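Local coordinates for protein polyketide synthase type I (PDB 5KKU) that probably dehydrates carrier-bound polyketide intermediates, as the N-terminal dehydratase domain of a modular synthase in the difficidin assembly line, at residues F233-T247 and S260-A274. Sequence-based numbering, arbitrary orientation.
Sequences FPKTIYTYSAKNSRT and SADFTIYDRAGNVLA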
ATOM      1  N   PHE A 233     -11.518   5.864  -5.476  1.00 29.01           N
ATOM      2  CA  PHE A 233     -11.030   5.304  -6.700  1.00 26.26           C
ATOM      3  C   PHE A 233     -12.123   4.894  -7.690  1.00 26.39           C
ATOM      4  O   PHE A 233     -13.075   4.318  -7.328  1.00 26.34           O
ATOM      5  CB  PHE A 233     -10.177   4.086  -6.377  1.00 26.02           C
ATOM      6  CG  PHE A 233      -8.879   4.383  -5.694  1.00 27.04           C
ATOM      7  CD1 PHE A 233      -8.193   5.519  -5.947  1.00 24.07           C
ATOM      8  CD2 PHE A 233      -8.332   3.470  -4.826  1.00 25.27           C
ATOM      9  CE1 PHE A 233      -6.989   5.751  -5.339  1.00 24.38           C
ATOM     10  CE2 PHE A 233      -7.132   3.698  -4.216  1.00 26.37           C
ATOM     11  CZ  PHE A 233      -6.459   4.845  -4.468  1.00 24.18           C
ATOM     12  N   PRO A 234     -11.917   5.140  -8.961  1.00 30.79           N
ATOM     13  CA  PRO A 234     -12.810   4.621  -9.985  1.00 22.83           C
ATOM     14  C   PRO A 234     -12.343   3.284 -10.469  1.00 27.97           C
ATOM     15  O   PRO A 234     -11.458   2.770  -9.861  1.00 28.08           O
ATOM     16  CB  PRO A 234     -12.678   5.640 -11.083  1.00 23.94           C
ATOM     17  CG  PRO A 234     -11.332   6.154 -10.902  1.00 25.17           C
ATOM     18  CD  PRO A 234     -11.157   6.274  -9.451  1.00 23.04           C
ATOM     19  N   LYS A 235     -12.912   2.745 -11.522  1.00 29.06           N
ATOM     20  CA  LYS A 235     -12.545   1.460 -12.028  1.00 22.70           C
ATOM     21  C   LYS A 235     -11.111   1.384 -12.500  1.00 26.51           C
ATOM     22  O   LYS A 235     -10.459   0.421 -12.301  1.00 23.66           O
ATOM     23  CB  LYS A 235     -13.476   1.075 -13.140  1.00 27.93           C
ATOM     24  CG  LYS A 235     -14.805   0.557 -12.671  1.00 31.65           C
ATOM     25  CD  LYS A 235     -15.701   0.184 -13.818  1.00 36.23           C
ATOM     26  CE  LYS A 235     -17.087  -0.153 -13.311  1.00 40.96           C
ATOM     27  NZ  LYS A 235     -18.140  -0.205 -14.360  1.00 48.31           N
ATOM     28  N   THR A 236     -10.628   2.407 -13.162  1.00 20.78           N
ATOM     29  CA  THR A 236      -9.248   2.433 -13.562  1.00 19.58           C
ATOM     30  C   THR A 236      -8.581   3.660 -12.994  1.00 22.01           C
ATOM     31  O   THR A 236      -9.106   4.708 -13.067  1.00 17.06           O
ATOM     32  CB  THR A 236      -9.086   2.502 -15.092  1.00 21.26           C
ATOM     33  OG1 THR A 236      -9.749   1.424 -15.727  1.00 24.55           O
ATOM     34  CG2 THR A 236      -7.646   2.519 -15.498  1.00 20.42           C
ATOM     35  N   ILE A 237      -7.399   3.500 -12.437  1.00 22.24           N
ATOM     36  CA  ILE A 237      -6.599   4.615 -11.990  1.00 16.72           C
ATOM     37  C   ILE A 237      -5.295   4.801 -12.727  1.00 24.10           C
ATOM     38  O   ILE A 237      -4.829   3.936 -13.433  1.00 21.81           O
ATOM     39  CB  ILE A 237      -6.291   4.574 -10.510  1.00 21.14           C
ATOM     40  CG1 ILE A 237      -5.423   3.376 -10.190  1.00 21.92           C
ATOM     41  CG2 ILE A 237      -7.551   4.584  -9.686  1.00 24.15           C
ATOM     42  CD1 ILE A 237      -4.793   3.391  -8.845  1.00 16.83           C
ATOM     43  N   TYR A 238      -4.685   5.942 -12.540  1.00 29.09           N
ATOM     44  CA  TYR A 238      -3.456   6.275 -13.206  1.00 27.67           C
ATOM     45  C   TYR A 238      -2.458   6.801 -12.237  1.00 23.68           C
ATOM     46  O   TYR A 238      -2.541   7.916 -11.853  1.00 20.73           O
ATOM     47  CB  TYR A 238      -3.717   7.274 -14.321  1.00 25.04           C
ATOM     48  CG  TYR A 238      -4.698   6.783 -15.334  1.00 19.73           C
ATOM     49  CD1 TYR A 238      -6.037   6.839 -15.113  1.00 23.06           C
ATOM     50  CD2 TYR A 238      -4.271   6.264 -16.488  1.00 23.98           C
ATOM     51  CE1 TYR A 238      -6.905   6.360 -16.018  1.00 24.85           C
ATOM     52  CE2 TYR A 238      -5.132   5.784 -17.398  1.00 28.97           C
ATOM     53  CZ  TYR A 238      -6.439   5.859 -17.173  1.00 27.25           C
ATOM     54  OH  TYR A 238      -7.243   5.380 -18.091  1.00 25.77           O
ATOM     55  N   THR A 239      -1.537   5.956 -11.859  1.00 23.38           N
ATOM     56  CA  THR A 239      -0.514   6.272 -10.936  1.00 21.57           C
ATOM     57  C   THR A 239       0.681   6.960 -11.594  1.00 23.72           C
ATOM     58  O   THR A 239       1.420   6.371 -12.308  1.00 22.31           O
ATOM     59  CB  THR A 239      -0.107   5.015 -10.134  1.00 26.43           C
ATOM     60  OG1 THR A 239      -1.230   4.540  -9.392  1.00 18.85           O
ATOM     61  CG2 THR A 239       1.002   5.335  -9.200  1.00 14.09           C
ATOM     62  N   TYR A 240       0.862   8.226 -11.333  1.00 19.87           N
ATOM     63  CA  TYR A 240       1.915   8.963 -11.890  1.00 16.01           C
ATOM     64  C   TYR A 240       3.087   9.088 -10.928  1.00 23.00           C
ATOM     65  O   TYR A 240       2.899   9.293  -9.762  1.00 21.35           O
ATOM     66  CB  TYR A 240       1.398  10.325 -12.253  1.00 23.70           C
ATOM     67  CG  TYR A 240       2.449  11.299 -12.624  1.00 23.32           C
ATOM     68  CD1 TYR A 240       2.877  11.400 -13.907  1.00 24.77           C
ATOM     69  CD2 TYR A 240       2.989  12.127 -11.708  1.00 24.94           C
ATOM     70  CE1 TYR A 240       3.841  12.262 -14.260  1.00 26.65           C
ATOM     71  CE2 TYR A 240       3.961  13.010 -12.057  1.00 27.41           C
ATOM     72  CZ  TYR A 240       4.372  13.074 -13.346  1.00 26.13           C
ATOM     73  OH  TYR A 240       5.319  13.901 -13.717  1.00 27.16           O
ATOM     74  N   SER A 241       4.289   8.994 -11.436  1.00 13.39           N
ATOM     75  CA  SER A 241       5.496   9.084 -10.662  1.00 19.95           C
ATOM     76  C   SER A 241       6.633   9.771 -11.464  1.00 27.99           C
ATOM     77  O   SER A 241       6.758   9.592 -12.630  1.00 29.44           O
ATOM     78  CB  SER A 241       5.843   7.687 -10.198  1.00 28.82           C
ATOM     79  OG  SER A 241       7.079   7.564  -9.623  1.00 32.03           O
ATOM     80  N   ALA A 242       7.401  10.617 -10.803  1.00 27.29           N
ATOM     81  CA  ALA A 242       8.480  11.332 -11.448  1.00 27.49           C
ATOM     82  C   ALA A 242       9.865  11.044 -10.919  1.00 29.42           C
ATOM     83  O   ALA A 242      10.095  10.906  -9.767  1.00 28.62           O
ATOM     84  CB  ALA A 242       8.224  12.802 -11.419  1.00 25.54           C
ATOM     85  N   LYS A 243      10.797  10.987 -11.834  1.00 28.88           N
ATOM     86  CA  LYS A 243      12.170  10.726 -11.507  1.00 29.73           C
ATOM     87  C   LYS A 243      12.796  11.726 -10.569  1.00 27.62           C
ATOM     88  O   LYS A 243      13.429  11.346  -9.658  1.00 32.43           O
ATOM     89  CB  LYS A 243      13.009  10.518 -12.759  1.00 33.91           C
ATOM     90  CG  LYS A 243      14.319   9.831 -12.461  1.00 32.81           C
ATOM     91  CD  LYS A 243      14.877   9.024 -13.594  1.00 32.77           C
ATOM     92  CE  LYS A 243      16.349   9.306 -13.757  1.00 41.87           C
ATOM     93  NZ  LYS A 243      16.627  10.772 -13.687  1.00 41.79           N
ATOM     94  N   ASN A 244      12.500  12.991 -10.767  1.00 26.46           N
ATOM     95  CA  ASN A 244      12.968  14.055  -9.899  1.00 35.74           C
ATOM     96  C   ASN A 244      12.533  14.004  -8.442  1.00 35.03           C
ATOM     97  O   ASN A 244      13.159  14.570  -7.613  1.00 39.66           O
ATOM     98  CB  ASN A 244      12.705  15.444 -10.507  1.00 30.44           C
ATOM     99  CG  ASN A 244      11.348  15.980 -10.205  1.00 35.48           C
ATOM    100  OD1 ASN A 244      10.408  15.254 -10.049  1.00 41.41           O
ATOM    101  ND2 ASN A 244      11.244  17.266 -10.142  1.00 39.70           N
ATOM    102  N   SER A 245      11.461  13.310  -8.156  1.00 33.96           N
ATOM    103  CA  SER A 245      10.985  13.052  -6.840  1.00 31.36           C
ATOM    104  C   SER A 245      11.646  11.850  -6.187  1.00 29.85           C
ATOM    105  O   SER A 245      11.335  11.530  -5.094  1.00 32.98           O
ATOM    106  CB  SER A 245       9.472  12.906  -6.877  1.00 33.16           C
ATOM    107  OG  SER A 245       9.052  11.562  -6.891  1.00 37.20           O
ATOM    108  N   ARG A 246      12.489  11.137  -6.898  1.00 26.05           N
ATOM    109  CA  ARG A 246      13.137   9.964  -6.349  1.00 31.93           C
ATOM    110  C   ARG A 246      14.505  10.283  -5.782  1.00 38.73           C
ATOM    111  O   ARG A 246      15.281  10.926  -6.413  1.00 39.87           O
ATOM    112  CB  ARG A 246      13.264   8.911  -7.415  1.00 32.50           C
ATOM    113  CG  ARG A 246      13.827   7.575  -7.030  1.00 35.82           C
ATOM    114  CD  ARG A 246      13.591   6.569  -8.144  1.00 43.80           C
ATOM    115  NE  ARG A 246      12.240   6.064  -8.214  1.00 40.68           N
ATOM    116  CZ  ARG A 246      11.194   6.750  -8.652  1.00 40.69           C
ATOM    117  NH1 ARG A 246      11.347   7.966  -9.099  1.00 39.32           N
ATOM    118  NH2 ARG A 246       9.995   6.227  -8.647  1.00 29.97           N
ATOM    119  N   THR A 247      14.778   9.836  -4.572  1.00 38.05           N
ATOM    120  CA  THR A 247      16.088   9.883  -4.002  1.00 35.21           C
ATOM    121  C   THR A 247      16.417   8.527  -3.455  1.00 38.61           C
ATOM    122  O   THR A 247      15.556   7.703  -3.245  1.00 36.77           O
ATOM    123  CB  THR A 247      16.233  10.893  -2.852  1.00 36.33           C
ATOM    124  OG1 THR A 247      15.374  10.546  -1.781  1.00 39.62           O
ATOM    125  CG2 THR A 247      15.970  12.304  -3.318  1.00 32.33           C
ATOM    126  N   SER A 260      13.393   6.053  -2.084  1.00 30.82           N
ATOM    127  CA  SER A 260      12.140   6.665  -1.810  1.00 34.43           C
ATOM    128  C   SER A 260      11.691   7.580  -2.944  1.00 30.32           C
ATOM    129  O   SER A 260      12.495   8.092  -3.645  1.00 29.51           O
ATOM    130  CB  SER A 260      12.239   7.405  -0.488  1.00 28.67           C
ATOM    131  OG  SER A 260      12.775   8.650  -0.688  1.00 30.64           O
ATOM    132  N   ALA A 261      10.382   7.709  -3.099  1.00 30.13           N
ATOM    133  CA  ALA A 261       9.730   8.462  -4.159  1.00 28.89           C
ATOM    134  C   ALA A 261       8.330   8.916  -3.801  1.00 29.26           C
ATOM    135  O   ALA A 261       7.737   8.413  -2.923  1.00 25.46           O
ATOM    136  CB  ALA A 261       9.677   7.643  -5.437  1.00 32.80           C
ATOM    137  N   ASP A 262       7.693   9.742  -4.397  1.00 27.77           N
ATOM    138  CA  ASP A 262       6.382  10.353  -4.378  1.00 26.87           C
ATOM    139  C   ASP A 262       5.599   9.777  -5.502  1.00 26.61           C
ATOM    140  O   ASP A 262       6.156   9.472  -6.527  1.00 28.02           O
ATOM    141  CB  ASP A 262       6.446  11.847  -4.672  1.00 32.00           C
ATOM    142  CG  ASP A 262       7.049  12.672  -3.563  1.00 33.08           C
ATOM    143  OD1 ASP A 262       7.184  12.201  -2.447  1.00 28.72           O
ATOM    144  OD2 ASP A 262       7.369  13.828  -3.854  1.00 25.68           O
ATOM    145  N   PHE A 263       4.322   9.556  -5.351  1.00 27.49           N
ATOM    146  CA  PHE A 263       3.502   9.211  -6.474  1.00 22.42           C
ATOM    147  C   PHE A 263       2.206   9.953  -6.358  1.00 30.60           C
ATOM    148  O   PHE A 263       1.853  10.332  -5.284  1.00 30.59           O
ATOM    149  CB  PHE A 263       3.334   7.675  -6.690  1.00 22.49           C
ATOM    150  CG  PHE A 263       2.529   6.943  -5.644  1.00 22.55           C
ATOM    151  CD1 PHE A 263       1.160   6.990  -5.615  1.00 21.85           C
ATOM    152  CD2 PHE A 263       3.154   6.151  -4.725  1.00 22.07           C
ATOM    153  CE1 PHE A 263       0.445   6.296  -4.670  1.00 17.27           C
ATOM    154  CE2 PHE A 263       2.444   5.474  -3.789  1.00 20.10           C
ATOM    155  CZ  PHE A 263       1.084   5.551  -3.763  1.00 15.03           C
ATOM    156  N   THR A 264       1.505  10.168  -7.456  1.00 21.18           N
ATOM    157  CA  THR A 264       0.176  10.731  -7.425  1.00 22.22           C
ATOM    158  C   THR A 264      -0.763   9.844  -8.185  1.00 19.45           C
ATOM    159  O   THR A 264      -0.427   9.393  -9.226  1.00 18.78           O
ATOM    160  CB  THR A 264       0.118  12.143  -8.044  1.00 27.32           C
ATOM    161  OG1 THR A 264       1.101  12.973  -7.450  1.00 18.76           O
ATOM    162  CG2 THR A 264      -1.268  12.747  -7.915  1.00 20.85           C
ATOM    163  N   ILE A 265      -1.951   9.615  -7.671  1.00 25.30           N
ATOM    164  CA  ILE A 265      -2.921   8.774  -8.328  1.00 20.36           C
ATOM    165  C   ILE A 265      -3.969   9.626  -8.975  1.00 23.66           C
ATOM    166  O   ILE A 265      -4.620  10.351  -8.314  1.00 24.95           O
ATOM    167  CB  ILE A 265      -3.559   7.755  -7.366  1.00 21.91           C
ATOM    168  CG1 ILE A 265      -2.518   6.927  -6.636  1.00 21.85           C
ATOM    169  CG2 ILE A 265      -4.407   6.802  -8.134  1.00 19.22           C
ATOM    170  CD1 ILE A 265      -3.064   5.823  -5.786  1.00 18.49           C
ATOM    171  N   TYR A 266      -4.086   9.520 -10.273  1.00 24.26           N
ATOM    172  CA  TYR A 266      -5.060  10.248 -11.060  1.00 25.21           C
ATOM    173  C   TYR A 266      -6.244   9.415 -11.515  1.00 22.35           C
ATOM    174  O   TYR A 266      -6.107   8.247 -11.658  1.00 21.24           O
ATOM    175  CB  TYR A 266      -4.378  10.833 -12.277  1.00 21.69           C
ATOM    176  CG  TYR A 266      -3.443  11.941 -11.968  1.00 25.85           C
ATOM    177  CD1 TYR A 266      -3.891  13.219 -11.699  1.00 22.11           C
ATOM    178  CD2 TYR A 266      -2.085  11.705 -11.932  1.00 25.11           C
ATOM    179  CE1 TYR A 266      -3.004  14.210 -11.413  1.00 27.40           C
ATOM    180  CE2 TYR A 266      -1.206  12.693 -11.650  1.00 21.54           C
ATOM    181  CZ  TYR A 266      -1.660  13.931 -11.379  1.00 26.75           C
ATOM    182  OH  TYR A 266      -0.737  14.837 -11.102  1.00 25.41           O
ATOM    183  N   ASP A 267      -7.350  10.052 -11.563  1.00 20.86           N
ATOM    184  CA  ASP A 267      -8.146   9.592 -12.501  1.00 25.69           C
ATOM    185  C   ASP A 267      -7.614  10.107 -13.826  1.00 25.44           C
ATOM    186  O   ASP A 267      -6.674  10.751 -14.102  1.00 30.39           O
ATOM    187  CB  ASP A 267      -9.642   9.790 -12.249  1.00 22.45           C
ATOM    188  CG  ASP A 267     -10.108  11.221 -12.374  1.00 32.00           C
ATOM    189  OD1 ASP A 267      -9.451  12.014 -13.014  1.00 33.27           O
ATOM    190  OD2 ASP A 267     -11.172  11.546 -11.850  1.00 25.65           O
ATOM    191  N   ARG A 268      -8.477   9.594 -14.668  1.00 22.87           N
ATOM    192  CA  ARG A 268      -8.514   9.603 -16.088  1.00 29.65           C
ATOM    193  C   ARG A 268      -8.806  10.937 -16.702  1.00 26.59           C
ATOM    194  O   ARG A 268      -8.191  11.288 -17.666  1.00 27.50           O
ATOM    195  CB  ARG A 268      -9.568   8.611 -16.527  1.00 26.08           C
ATOM    196  CG  ARG A 268      -9.812   8.517 -17.992  1.00 24.39           C
ATOM    197  CD  ARG A 268      -8.581   8.151 -18.758  1.00 33.45           C
ATOM    198  NE  ARG A 268      -8.752   8.593 -20.101  1.00 36.43           N
ATOM    199  CZ  ARG A 268      -8.279   7.999 -21.175  1.00 45.36           C
ATOM    200  NH1 ARG A 268      -8.501   8.537 -22.348  1.00 46.67           N
ATOM    201  NH2 ARG A 268      -7.579   6.894 -21.082  1.00 40.00           N
ATOM    202  N   ALA A 269      -9.755  11.648 -16.133  1.00 27.03           N
ATOM    203  CA  ALA A 269      -9.923  13.021 -16.501  1.00 25.24           C
ATOM    204  C   ALA A 269      -8.842  13.913 -15.970  1.00 25.49           C
ATOM    205  O   ALA A 269      -8.873  15.067 -16.185  1.00 24.74           O
ATOM    206  CB  ALA A 269     -11.275  13.511 -16.051  1.00 23.90           C
ATOM    207  N   GLY A 270      -7.863  13.350 -15.301  1.00 24.01           N
ATOM    208  CA  GLY A 270      -6.790  14.122 -14.747  1.00 23.67           C
ATOM    209  C   GLY A 270      -6.973  14.724 -13.387  1.00 23.13           C
ATOM    210  O   GLY A 270      -6.196  15.509 -13.012  1.00 28.94           O
ATOM    211  N   ASN A 271      -7.990  14.362 -12.647  1.00 25.24           N
ATOM    212  CA  ASN A 271      -8.149  14.782 -11.278  1.00 28.97           C
ATOM    213  C   ASN A 271      -7.276  14.024 -10.313  1.00 28.38           C
ATOM    214  O   ASN A 271      -7.055  12.880 -10.497  1.00 26.10           O
ATOM    215  CB  ASN A 271      -9.587  14.581 -10.860  1.00 33.63           C
ATOM    216  CG  ASN A 271     -10.550  15.288 -11.754  1.00 28.00           C
ATOM    217  OD1 ASN A 271     -10.431  16.472 -11.980  1.00 27.32           O
ATOM    218  ND2 ASN A 271     -11.485  14.564 -12.279  1.00 27.47           N
ATOM    219  N   VAL A 272      -6.775  14.710  -9.305  1.00 28.80           N
ATOM    220  CA  VAL A 272      -6.059  14.083  -8.211  1.00 22.64           C
ATOM    221  C   VAL A 272      -6.936  13.191  -7.316  1.00 24.86           C
ATOM    222  O   VAL A 272      -7.810  13.652  -6.675  1.00 27.23           O
ATOM    223  CB  VAL A 272      -5.262  15.113  -7.405  1.00 25.78           C
ATOM    224  CG1 VAL A 272      -4.684  14.496  -6.152  1.00 29.69           C
ATOM    225  CG2 VAL A 272      -4.139  15.683  -8.230  1.00 23.52           C
ATOM    226  N   LEU A 273      -6.658  11.910  -7.258  1.00 21.73           N
ATOM    227  CA  LEU A 273      -7.416  11.043  -6.384  1.00 25.29           C
ATOM    228  C   LEU A 273      -6.682  10.869  -5.081  1.00 26.75           C
ATOM    229  O   LEU A 273      -7.300  10.895  -4.065  1.00 23.19           O
ATOM    230  CB  LEU A 273      -7.786   9.685  -6.982  1.00 20.19           C
ATOM    231  CG  LEU A 273      -8.177   9.538  -8.431  1.00 21.95           C
ATOM    232  CD1 LEU A 273      -8.025   8.135  -8.939  1.00 21.48           C
ATOM    233  CD2 LEU A 273      -9.535  10.090  -8.759  1.00 27.80           C
ATOM    234  N   ALA A 274      -5.382  10.713  -5.147  1.00 18.80           N
ATOM    235  CA  ALA A 274      -4.571  10.555  -3.995  1.00 20.29           C
ATOM    236  C   ALA A 274      -3.144  11.080  -4.145  1.00 23.89           C
ATOM    237  O   ALA A 274      -2.633  11.136  -5.200  1.00 18.31           O
ATOM    238  CB  ALA A 274      -4.578   9.107  -3.603  1.00 21.85           C
TER
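Tyr238 and Tyr266 form a hydrogen-bonded antiparallel pair in the C-terminal hotdog fold, Tyr238 N to Tyr266 O at 2.8 Å and Tyr266 N to Tyr238 O at 2.7 Å; Tyr240 and Thr264 repeat it. Tyr238 CB sits 4.2 Å from Tyr266 CB. With CG anti to the carbonyl carbon (chi1 -58°), the ring swings out beside Asp267 and Arg268: CD1 meets Tyr266 O at the ring edge, Tyr238 CE1 comes 3.5 Å from Arg268 CB, and Tyr238 CZ lies equally near Arg268 CD. At the tip, Tyr238 OH hydrogen-bonds Glu176 of strand 172-178, and Arg268 NH2 adds a weak but straight bond to Tyr238 OH (3.4 Å, 172°) from the edge of a guanidinium turned 65° from the ring. Tyr240 CB packs 3.6 Å from Tyr266 CE2, at that ring's edge. The other face is largely apolar: Ile265 CG2 takes Ile237 CD1 at 3.5 Å, and Ile265 CD1 meets Phe233 CZ. Leu273 and Ala274 oppose Ile265 in a classic beta bulge. The chemistry thus divides by face: apolar packing, with Thr239-Ser200 the polar exception, toward helix 194-200, which carries the predicted proton donor Asp198; Tyr238 and Arg268 toward helix 128-133, with Tyr266 OH bonded to Lys124 O.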